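Local coordinates for hypothetical protein TM1631 (Thermotoga maritima, PDB 1VPQ) that is of unknown function, belongs to the DUF72 family and folds as a TIM-type barrel of parallel strands surrounded by helices, at residues 86-91 with 101-106; 92-97 with 128-133; 121-126 with 150-155; 197-202 with 243-248. All blocks are in the same frame, centred on the assembly; numbering follows the deposited sequence.

How the contacts relate
Contacts 3 and 4 are pairs of neighbouring parallel strands in one eight-stranded sheet whose strand order and family point to a TIM barrel. Their centres lie 11 Å apart, and their side chains meet in the barrel interior, where Lys121 of contact 3 makes a salt bridge with Glu245 of contact 4. Contacts 1 and 2 belong to the outer layer: the short helices 87-91 and 93-96 follow strand 80-84 and pack respectively on helix 101-116 and on the loop after strand 120-126. These two contacts interleave along the chain, with centres 13 Å apart. Thr90 of contact 1 packs on Ala125 and Gln126 of contact 3, which joins the extra helices to the barrel wall. Contact 4 comes last in sequence.

Contact 1 (86-91 with 101-106); sequences PGSVTH and KEDMEN
Asp103 and Met104, side by side on the first turns of helix 101-116, take hold of Ser88, Val89 and Pro86 around the short helix 87-91. Asp103 can be followed outward atom by atom. Its CB sits 4.0 Å from Val89 CG2, an apolar touch at the root of the side chain. CG, set anti to the carbonyl carbon (chi1 -82°), comes 3.5 Å from Ser88 OG. At the tip, OD2 accepts a hydrogen bond from Ser88 OG, with the two oxygens 2.6 Å apart. The hydroxyl comes from above the carboxylate plane, 45° out of it. The same OD2 also packs against Leu93 of the next short helix.

Both helices belong to the connection that leads from strand 80-84 to strand 120-126, a beta-alpha unit of the barrel enlarged by two short extra helices. Pro86 stands at the N-cap of the first, and the segments 87-91 and 101-106 run at 138° to each other, their axes 9.8 Å apart at the closest approach.

Beneath the polar pair lies sulfur packing. Met104 is bent at both chi2 and chi3, and its SD lies 3.6 Å from Val89 CG2 and 4.0 Å from Val89 CG1; the two side chains cross at about a right angle. The Pro86 ring presents its CD to the same sulfur at 4.1 Å, a looser touch. From helix 135-147, Leu144 meets both Val89 and Met104, while Ser147 and Tyr148 also pack on Met104.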
# COMPACT_ATOMS: atom_id res chain seq x y z
N PRO A 86 4.86 8.91 -7.45
CA PRO A 86 6.14 8.67 -8.12
C PRO A 86 7.29 8.57 -7.11
O PRO A 86 7.18 9.09 -6.00
CB PRO A 86 6.31 9.90 -9.03
CG PRO A 86 4.94 10.46 -9.19
CD PRO A 86 4.23 10.17 -7.90
N GLY A 87 8.34 7.86 -7.50
CA GLY A 87 9.51 7.63 -6.65
C GLY A 87 10.27 8.88 -6.26
O GLY A 87 10.86 8.93 -5.19
N SER A 88 10.28 9.88 -7.13
CA SER A 88 10.89 11.19 -6.83
C SER A 88 10.29 11.85 -5.58
O SER A 88 10.99 12.44 -4.76
CB SER A 88 10.68 12.14 -8.01
OG SER A 88 9.30 12.36 -8.24
N VAL A 89 8.97 11.75 -5.47
CA VAL A 89 8.24 12.42 -4.40
C VAL A 89 8.59 11.82 -3.04
O VAL A 89 8.78 12.55 -2.08
CB VAL A 89 6.72 12.38 -4.68
CG1 VAL A 89 5.90 12.82 -3.45
CG2 VAL A 89 6.39 13.25 -5.90
N THR A 90 8.71 10.50 -2.99
CA THR A 90 8.98 9.78 -1.74
C THR A 90 10.47 9.49 -1.43
O THR A 90 10.82 9.33 -0.26
CB THR A 90 8.20 8.47 -1.71
OG1 THR A 90 8.39 7.76 -2.94
CG2 THR A 90 6.72 8.77 -1.51
N HIS A 91 11.33 9.43 -2.44
CA HIS A 91 12.73 8.99 -2.25
C HIS A 91 13.82 10.00 -2.65
O HIS A 91 15.00 9.73 -2.43
CB HIS A 91 12.97 7.69 -3.05
CG HIS A 91 12.28 6.49 -2.49
ND1 HIS A 91 10.90 6.35 -2.51
CD2 HIS A 91 12.76 5.38 -1.88
CE1 HIS A 91 10.57 5.21 -1.93
NE2 HIS A 91 11.68 4.60 -1.55
N LYS A 101 5.46 19.91 -6.15
CA LYS A 101 4.34 20.46 -6.91
C LYS A 101 4.27 19.96 -8.34
O LYS A 101 3.26 19.40 -8.75
CB LYS A 101 4.37 22.00 -6.92
N GLU A 102 5.34 20.17 -9.11
CA GLU A 102 5.31 19.84 -10.54
C GLU A 102 5.12 18.33 -10.75
O GLU A 102 4.27 17.92 -11.55
CB GLU A 102 6.54 20.35 -11.29
CG GLU A 102 6.92 21.84 -11.04
CD GLU A 102 5.79 22.85 -11.29
OE1 GLU A 102 5.48 23.14 -12.47
OE2 GLU A 102 5.24 23.39 -10.30
N ASP A 103 5.88 17.52 -10.02
CA ASP A 103 5.77 16.05 -10.11
C ASP A 103 4.37 15.50 -9.77
O ASP A 103 3.89 14.57 -10.44
CB ASP A 103 6.82 15.37 -9.21
CG ASP A 103 8.21 15.28 -9.87
OD1 ASP A 103 8.35 15.68 -11.04
OD2 ASP A 103 9.16 14.81 -9.22
N MET A 104 3.73 16.05 -8.75
CA MET A 104 2.41 15.58 -8.31
C MET A 104 1.27 16.07 -9.21
O MET A 104 0.28 15.36 -9.38
CB MET A 104 2.14 15.97 -6.86
CG MET A 104 3.00 15.21 -5.85
SD MET A 104 2.78 13.42 -5.95
CE MET A 104 1.09 13.23 -5.38
N GLU A 105 1.40 17.28 -9.75
CA GLU A 105 0.44 17.81 -10.73
C GLU A 105 0.47 16.99 -12.01
O GLU A 105 -0.57 16.68 -12.59
CB GLU A 105 0.74 19.27 -11.06
CG GLU A 105 0.34 20.24 -9.94
CD GLU A 105 0.59 21.70 -10.27
OE1 GLU A 105 1.62 22.01 -10.93
OE2 GLU A 105 -0.24 22.55 -9.88
N ASN A 106 1.68 16.66 -12.45
CA ASN A 106 1.91 15.79 -13.60
C ASN A 106 1.27 14.42 -13.37
O ASN A 106 0.53 13.91 -14.21
CB ASN A 106 3.41 15.64 -13.81
CG ASN A 106 3.75 14.95 -15.11
OD1 ASN A 106 4.28 13.84 -15.11
ND2 ASN A 106 3.45 15.61 -16.22

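Contact 2 (92-97 with 128-133); sequences VLWKEG and PFSFKF. With SO4 (sulfate ion), chain C.
Phe131 drives the edge of its ring into one face of Trp94, a T-shaped pair with the planes at 69° and the Phe131 centroid 4.7 Å from that of the indole five-membered ring. The leading atom is Phe131 CD1, which stands over the centre of the indole, 3.5 Å from Trp94 CD2. A chi1 of 61° places Trp94 CG between the backbone N and the carbonyl carbon, 3.9 Å from that same Phe131 CD1. On the opposite face Lys95 lays its CG toward the rim, so that the indole is sandwiched between an aromatic edge and an aliphatic chain. Around the indole edge, Ser130 OG lies in the ring plane 3.7 Å from Trp94 CZ2, with Pro128 CG nearby. The indole NE1 donates to Thr90 O.

At the surface a water lies 2.7 Å from Ser130 OG and bonds weakly to Lys95 NZ, whose main partner is His91 O. Pro128 to Phe131 form a type I turn, where a sulfate ion, probably from the crystallisation liquor, sits by Phe129 N and Arg157 NE.

An alanine in place of Trp94 would probably open a gap between the helix and this turn, leaving the Phe131 edge without its aromatic face and Thr90 O without the indole donor.

The contact joins helix 93-96 to the loop between strand 120-126 and helix 135-147. From that helix Tyr140 meets Trp94 edge-to-face and Asn137 touches both aromatic residues.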
# COMPACT_ATOMS: atom_id res chain seq x y z
N VAL A 92 13.45 11.12 -3.26
CA VAL A 92 14.46 11.98 -3.92
C VAL A 92 14.35 13.46 -3.53
O VAL A 92 15.25 14.00 -2.92
CB VAL A 92 14.39 11.85 -5.46
CG1 VAL A 92 15.49 12.66 -6.13
CG2 VAL A 92 14.49 10.39 -5.89
N LEU A 93 13.23 14.09 -3.89
CA LEU A 93 13.12 15.56 -3.83
C LEU A 93 13.38 16.13 -2.44
O LEU A 93 13.97 17.19 -2.31
CB LEU A 93 11.74 16.02 -4.30
CG LEU A 93 11.39 15.77 -5.77
CD1 LEU A 93 9.93 16.07 -6.00
CD2 LEU A 93 12.27 16.60 -6.70
N TRP A 94 12.94 15.42 -1.40
CA TRP A 94 13.14 15.89 -0.03
C TRP A 94 14.63 15.91 0.37
O TRP A 94 15.03 16.70 1.23
CB TRP A 94 12.32 15.05 0.95
CG TRP A 94 12.68 13.60 0.97
CD1 TRP A 94 12.07 12.61 0.26
CD2 TRP A 94 13.72 12.99 1.72
NE1 TRP A 94 12.67 11.40 0.53
CE2 TRP A 94 13.69 11.61 1.42
CE3 TRP A 94 14.68 13.46 2.63
CZ2 TRP A 94 14.58 10.71 1.99
CZ3 TRP A 94 15.56 12.56 3.19
CH2 TRP A 94 15.51 11.20 2.87
N LYS A 95 15.43 15.03 -0.24
CA LYS A 95 16.88 15.02 -0.06
C LYS A 95 17.53 16.23 -0.73
O LYS A 95 18.60 16.66 -0.32
CB LYS A 95 17.52 13.75 -0.66
CG LYS A 95 17.08 12.41 -0.07
CD LYS A 95 17.99 11.29 -0.60
CE LYS A 95 17.65 9.92 -0.04
NZ LYS A 95 16.89 9.08 -1.00
N GLU A 96 16.87 16.75 -1.76
CA GLU A 96 17.41 17.84 -2.59
C GLU A 96 16.80 19.21 -2.29
O GLU A 96 17.17 20.20 -2.91
CB GLU A 96 17.20 17.49 -4.07
CG GLU A 96 17.64 16.09 -4.41
CD GLU A 96 17.42 15.73 -5.86
OE1 GLU A 96 16.41 16.18 -6.45
OE2 GLU A 96 18.27 14.99 -6.40
N GLY A 97 15.86 19.25 -1.34
CA GLY A 97 15.18 20.50 -0.97
C GLY A 97 14.28 21.05 -2.06
O GLY A 97 14.21 22.26 -2.27
N PRO A 128 11.33 5.99 2.53
CA PRO A 128 12.35 5.02 2.88
C PRO A 128 12.92 5.21 4.30
O PRO A 128 12.53 6.15 5.02
CB PRO A 128 13.43 5.24 1.82
CG PRO A 128 13.29 6.66 1.43
CD PRO A 128 11.85 7.03 1.62
N PHE A 129 13.81 4.30 4.68
CA PHE A 129 14.48 4.30 5.98
C PHE A 129 15.23 5.60 6.23
O PHE A 129 15.23 6.12 7.34
CB PHE A 129 15.45 3.12 6.05
CG PHE A 129 16.01 2.86 7.42
CD1 PHE A 129 15.22 2.32 8.41
CD2 PHE A 129 17.34 3.15 7.71
CE1 PHE A 129 15.73 2.08 9.67
CE2 PHE A 129 17.86 2.91 8.97
CZ PHE A 129 17.06 2.38 9.95
N SER A 130 15.86 6.12 5.17
CA SER A 130 16.63 7.37 5.21
C SER A 130 15.81 8.63 5.48
O SER A 130 16.37 9.66 5.84
CB SER A 130 17.37 7.55 3.90
OG SER A 130 16.45 7.59 2.83
N PHE A 131 14.50 8.58 5.25
CA PHE A 131 13.61 9.69 5.59
C PHE A 131 13.40 9.68 7.10
O PHE A 131 12.80 8.75 7.64
CB PHE A 131 12.27 9.51 4.87
CG PHE A 131 11.35 10.71 4.94
CD1 PHE A 131 11.71 11.92 4.35
CD2 PHE A 131 10.11 10.62 5.52
CE1 PHE A 131 10.86 13.01 4.38
CE2 PHE A 131 9.24 11.71 5.55
CZ PHE A 131 9.63 12.91 4.97
N LYS A 132 13.89 10.72 7.77
CA LYS A 132 13.84 10.83 9.23
C LYS A 132 13.02 12.03 9.69
O LYS A 132 12.88 13.01 8.98
CB LYS A 132 15.25 10.97 9.82
CG LYS A 132 16.22 9.84 9.48
CD LYS A 132 17.64 10.25 9.86
CE LYS A 132 18.61 9.06 9.86
NZ LYS A 132 18.33 8.08 8.75
N PHE A 133 12.51 11.94 10.91
CA PHE A 133 11.77 13.03 11.52
C PHE A 133 12.69 14.24 11.70
O PHE A 133 13.69 14.17 12.43
CB PHE A 133 11.18 12.63 12.87
CG PHE A 133 10.39 13.72 13.52
CD1 PHE A 133 11.02 14.71 14.26
CD2 PHE A 133 9.01 13.79 13.36
CE1 PHE A 133 10.29 15.73 14.84
CE2 PHE A 133 8.29 14.81 13.94
CZ PHE A 133 8.93 15.78 14.69
S SO4 C . 14.03 1.04 2.50
O1 SO4 C . 13.25 1.13 1.27
O2 SO4 C . 15.45 0.89 2.20
O3 SO4 C . 13.87 2.26 3.28
O4 SO4 C . 13.59 -0.10 3.30
O HOH W 1 17.80 6.31 0.85

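Contact 3 (121-126 with 150-155); sequences KMTLAQ and YELAVE
Met122, Leu124 and Gln126 meet Ala153 and Glu155 on one face of a parallel strand pair, while Thr123 and Ala125 meet Leu152 and Val154 on the other. The tight part is the backbone ladder in the middle. Thr123 and Ala125 each use both N-H and C=O toward the other strand: Thr123 N bonds to Glu151 O (3.0 Å), Thr123 O takes Ala153 N, Ala125 N reaches Ala153 O (2.8 Å) nearly straight, at 174°, and Ala125 O takes Glu155 N. Met122 folds over Ala153: CG is anti to the backbone N (chi1 -173°), the chain bends beyond it, and SD comes 3.8 Å from Ala153 CB. On the other face Ala125 CB faces Val154 CG2 at 4.1 Å.

At the far end of the ladder Gln126 and Glu155 lie side by side and point the same way, with Gln126 CG 3.7 Å from Glu155 OE1. Their polar tips turn to other partners: Gln126 OE1 to Lys84, Glu155 to Arg203 and His205. A sulfate ion, probably from the crystallisation liquor, is bound beside Gln126 at this C-terminal end of the strands.

The start of the pair is looser. Glu151, partly exposed, lays its CB against Lys121 O (3.8 Å) and brings OE1 near Met122 CE, while Lys121 NZ makes its salt bridge with Glu245.

The two strands are the ends of a beta-alpha-beta crossover through helix 135-147. Strand 80-84 pairs with the other edge of 120-126 and strand 176-181 with that of 152-155. Phe107 of helix 101-116 packs on Thr123, and Arg203 reaches Gln126 from across the barrel.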
# COMPACT_ATOMS: atom_id res chain seq x y z
N LYS A 121 -9.14 4.75 -4.83
CA LYS A 121 -9.58 4.94 -3.45
C LYS A 121 -8.60 5.76 -2.61
O LYS A 121 -9.01 6.45 -1.67
CB LYS A 121 -9.81 3.58 -2.77
CG LYS A 121 -11.01 2.79 -3.29
CD LYS A 121 -12.33 3.36 -2.81
CE LYS A 121 -13.40 2.28 -2.69
NZ LYS A 121 -14.73 2.86 -2.37
N MET A 122 -7.31 5.67 -2.93
CA MET A 122 -6.26 6.28 -2.10
C MET A 122 -4.92 6.32 -2.84
O MET A 122 -4.60 5.43 -3.62
CB MET A 122 -6.10 5.49 -0.80
CG MET A 122 -5.16 6.07 0.25
SD MET A 122 -5.85 7.39 1.25
CE MET A 122 -7.33 6.68 1.98
N THR A 123 -4.15 7.38 -2.58
CA THR A 123 -2.77 7.48 -3.07
C THR A 123 -1.80 7.30 -1.91
O THR A 123 -2.01 7.84 -0.83
CB THR A 123 -2.52 8.82 -3.80
OG1 THR A 123 -3.33 8.87 -4.97
CG2 THR A 123 -1.06 8.97 -4.22
N LEU A 124 -0.76 6.51 -2.13
CA LEU A 124 0.18 6.14 -1.07
C LEU A 124 1.53 6.79 -1.28
O LEU A 124 2.15 6.65 -2.34
CB LEU A 124 0.36 4.62 -1.03
CG LEU A 124 1.38 4.07 -0.02
CD1 LEU A 124 0.90 4.25 1.42
CD2 LEU A 124 1.68 2.61 -0.30
N ALA A 125 1.99 7.49 -0.24
CA ALA A 125 3.35 8.00 -0.20
C ALA A 125 4.12 7.24 0.86
O ALA A 125 3.95 7.49 2.06
CB ALA A 125 3.35 9.50 0.11
N GLN A 126 4.95 6.30 0.41
CA GLN A 126 5.75 5.46 1.31
C GLN A 126 7.22 5.90 1.27
O GLN A 126 7.85 5.86 0.22
CB GLN A 126 5.60 3.97 0.96
CG GLN A 126 6.60 3.02 1.63
CD GLN A 126 7.83 2.74 0.77
OE1 GLN A 126 7.72 2.30 -0.37
NE2 GLN A 126 9.02 3.00 1.33
N TYR A 150 -6.28 15.20 -3.31
CA TYR A 150 -7.13 14.02 -3.22
C TYR A 150 -6.68 13.12 -2.08
O TYR A 150 -5.69 13.40 -1.43
CB TYR A 150 -7.14 13.27 -4.55
CG TYR A 150 -7.56 14.15 -5.69
CD1 TYR A 150 -8.82 14.74 -5.70
CD2 TYR A 150 -6.71 14.41 -6.75
CE1 TYR A 150 -9.22 15.57 -6.73
CE2 TYR A 150 -7.10 15.23 -7.80
CZ TYR A 150 -8.36 15.81 -7.77
OH TYR A 150 -8.76 16.62 -8.80
N GLU A 151 -7.43 12.05 -1.85
CA GLU A 151 -7.17 11.17 -0.71
C GLU A 151 -5.71 10.71 -0.69
O GLU A 151 -5.25 10.04 -1.60
CB GLU A 151 -8.12 9.97 -0.73
CG GLU A 151 -9.54 10.27 -0.26
CD GLU A 151 -9.67 10.48 1.24
OE1 GLU A 151 -8.66 10.34 1.96
OE2 GLU A 151 -10.78 10.80 1.71
N LEU A 152 -5.01 11.08 0.39
CA LEU A 152 -3.60 10.79 0.59
C LEU A 152 -3.34 10.00 1.88
O LEU A 152 -3.98 10.25 2.91
CB LEU A 152 -2.80 12.10 0.64
CG LEU A 152 -1.27 11.98 0.59
CD1 LEU A 152 -0.80 11.41 -0.74
CD2 LEU A 152 -0.61 13.32 0.85
N ALA A 153 -2.41 9.05 1.80
CA ALA A 153 -1.93 8.27 2.94
C ALA A 153 -0.42 8.22 2.95
O ALA A 153 0.22 8.16 1.89
CB ALA A 153 -2.50 6.85 2.92
N VAL A 154 0.15 8.24 4.16
CA VAL A 154 1.61 8.24 4.34
C VAL A 154 2.09 7.11 5.27
O VAL A 154 1.50 6.86 6.33
CB VAL A 154 2.13 9.63 4.85
CG1 VAL A 154 3.59 9.54 5.32
CG2 VAL A 154 2.00 10.70 3.76
N GLU A 155 3.18 6.47 4.84
CA GLU A 155 3.88 5.44 5.59
C GLU A 155 5.35 5.83 5.82
O GLU A 155 6.05 6.21 4.88
CB GLU A 155 3.86 4.12 4.79
CG GLU A 155 4.42 2.92 5.54
CD GLU A 155 4.68 1.72 4.63
OE1 GLU A 155 3.89 1.51 3.69
OE2 GLU A 155 5.66 0.97 4.86

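Contact 4 (197-202 with 243-248); sequences TDYAYF and VKETYV
Tyr247 O is gripped twice from strand 199-202: Phe202 N donates to it at 2.7 Å in a nearly straight bond of 169°, and Tyr201 CA approaches it as a CA-H...O contact. The ladder continues with Tyr247 N to Ala200 O (3.0 Å) and Ala200 N to Glu245 O, in parallel register. Before it, Lys244 N bonds to Asp198 O, and Lys244 NZ makes a weak salt bridge with Asp198 OD2 (3.3 Å) at the rim.

Three tyrosines share one face of the sheet. The Tyr247 ring crosses Tyr201 at about a right angle, CD2 to CD2 at 4.1 Å, and crosses Tyr199 obliquely, its OH 3.4 Å from Tyr199 CE1. That hydroxyl donates to Glu245 OE1 (2.7 Å), which Lys121 also holds in a salt bridge. A chi1 of -44° sets Tyr247 CG anti to the carbonyl carbon, 4.2 Å from Ala200 O. An alanine in place of Tyr247 would probably open a gap beside Tyr199 and Tyr201 and leave Glu245 OE1 without its hydroxyl donor. On the other face Phe202 CE1 meets Thr246 CG2 at 3.5 Å, its ring edge-on.

Strand 176-181 pairs with the other edge of 199-204, and strand 13-18 with that of 245-250. Helix 226-240 covers Phe202, Thr246 and Val248, while Met122 of strand 120-126 reaches the three tyrosines from across the barrel.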
# COMPACT_ATOMS: atom_id res chain seq x y z
N THR A 197 -7.54 10.02 10.23
CA THR A 197 -8.56 10.48 9.29
C THR A 197 -9.81 9.62 9.45
O THR A 197 -10.00 9.01 10.50
CB THR A 197 -8.04 10.39 7.83
OG1 THR A 197 -7.72 9.03 7.51
CG2 THR A 197 -6.81 11.25 7.63
N ASP A 198 -10.67 9.62 8.43
CA ASP A 198 -11.85 8.75 8.39
C ASP A 198 -11.64 7.59 7.43
O ASP A 198 -12.60 7.03 6.88
CB ASP A 198 -13.10 9.56 8.02
CG ASP A 198 -12.98 10.30 6.68
OD1 ASP A 198 -11.87 10.38 6.13
OD2 ASP A 198 -14.01 10.80 6.19
N TYR A 199 -10.37 7.22 7.23
CA TYR A 199 -9.97 5.99 6.56
C TYR A 199 -8.79 5.36 7.29
O TYR A 199 -7.95 6.06 7.85
CB TYR A 199 -9.61 6.26 5.09
CG TYR A 199 -10.80 6.71 4.29
CD1 TYR A 199 -11.68 5.78 3.76
CD2 TYR A 199 -11.06 8.06 4.09
CE1 TYR A 199 -12.80 6.18 3.03
CE2 TYR A 199 -12.18 8.48 3.37
CZ TYR A 199 -13.04 7.53 2.84
OH TYR A 199 -14.15 7.92 2.12
N ALA A 200 -8.76 4.03 7.30
CA ALA A 200 -7.58 3.28 7.77
C ALA A 200 -6.92 2.60 6.58
O ALA A 200 -7.58 2.24 5.61
CB ALA A 200 -7.97 2.24 8.80
N TYR A 201 -5.60 2.43 6.69
CA TYR A 201 -4.79 1.83 5.65
C TYR A 201 -3.74 0.95 6.33
O TYR A 201 -2.94 1.46 7.11
CB TYR A 201 -4.13 2.93 4.82
CG TYR A 201 -3.63 2.52 3.44
CD1 TYR A 201 -2.60 1.59 3.28
CD2 TYR A 201 -4.17 3.08 2.29
CE1 TYR A 201 -2.14 1.24 2.01
CE2 TYR A 201 -3.72 2.74 1.04
CZ TYR A 201 -2.70 1.83 0.89
OH TYR A 201 -2.26 1.49 -0.38
N PHE A 202 -3.75 -0.35 6.05
CA PHE A 202 -2.77 -1.27 6.64
C PHE A 202 -1.86 -1.82 5.57
O PHE A 202 -2.33 -2.19 4.50
CB PHE A 202 -3.45 -2.46 7.31
CG PHE A 202 -4.30 -2.08 8.47
CD1 PHE A 202 -5.54 -1.47 8.28
CD2 PHE A 202 -3.87 -2.33 9.77
CE1 PHE A 202 -6.33 -1.12 9.37
CE2 PHE A 202 -4.66 -1.98 10.85
CZ PHE A 202 -5.90 -1.37 10.65
N VAL A 243 -14.04 4.18 11.08
CA VAL A 243 -13.77 4.82 9.78
C VAL A 243 -14.76 4.42 8.69
O VAL A 243 -15.50 3.44 8.84
CB VAL A 243 -12.33 4.55 9.31
CG1 VAL A 243 -11.32 5.12 10.31
CG2 VAL A 243 -12.09 3.07 9.09
N LYS A 244 -14.78 5.19 7.60
CA LYS A 244 -15.70 4.93 6.48
C LYS A 244 -15.30 3.62 5.79
O LYS A 244 -16.15 2.77 5.53
CB LYS A 244 -15.69 6.06 5.44
CG LYS A 244 -15.78 7.48 5.96
CD LYS A 244 -16.99 7.71 6.84
CE LYS A 244 -17.06 9.17 7.30
NZ LYS A 244 -17.20 10.11 6.17
N GLU A 245 -14.01 3.49 5.48
CA GLU A 245 -13.45 2.30 4.83
C GLU A 245 -12.03 2.02 5.30
O GLU A 245 -11.32 2.94 5.73
CB GLU A 245 -13.45 2.45 3.31
CG GLU A 245 -14.83 2.39 2.66
CD GLU A 245 -14.85 2.94 1.25
OE1 GLU A 245 -13.79 3.01 0.60
OE2 GLU A 245 -15.95 3.31 0.79
N THR A 246 -11.62 0.76 5.21
CA THR A 246 -10.28 0.31 5.60
C THR A 246 -9.68 -0.47 4.44
O THR A 246 -10.36 -1.31 3.85
CB THR A 246 -10.33 -0.60 6.85
OG1 THR A 246 -10.72 0.17 8.00
CG2 THR A 246 -8.98 -1.24 7.13
N TYR A 247 -8.42 -0.18 4.13
CA TYR A 247 -7.71 -0.85 3.03
C TYR A 247 -6.53 -1.60 3.59
O TYR A 247 -5.65 -1.02 4.22
CB TYR A 247 -7.25 0.17 1.98
CG TYR A 247 -8.33 1.18 1.66
CD1 TYR A 247 -9.51 0.79 1.03
CD2 TYR A 247 -8.18 2.51 2.02
CE1 TYR A 247 -10.51 1.71 0.77
CE2 TYR A 247 -9.17 3.43 1.76
CZ TYR A 247 -10.34 3.03 1.13
OH TYR A 247 -11.33 3.96 0.87
N VAL A 248 -6.50 -2.90 3.33
CA VAL A 248 -5.50 -3.78 3.92
C VAL A 248 -4.75 -4.47 2.78
O VAL A 248 -5.36 -5.16 1.97
CB VAL A 248 -6.16 -4.83 4.84
CG1 VAL A 248 -5.11 -5.68 5.54
CG2 VAL A 248 -7.09 -4.16 5.87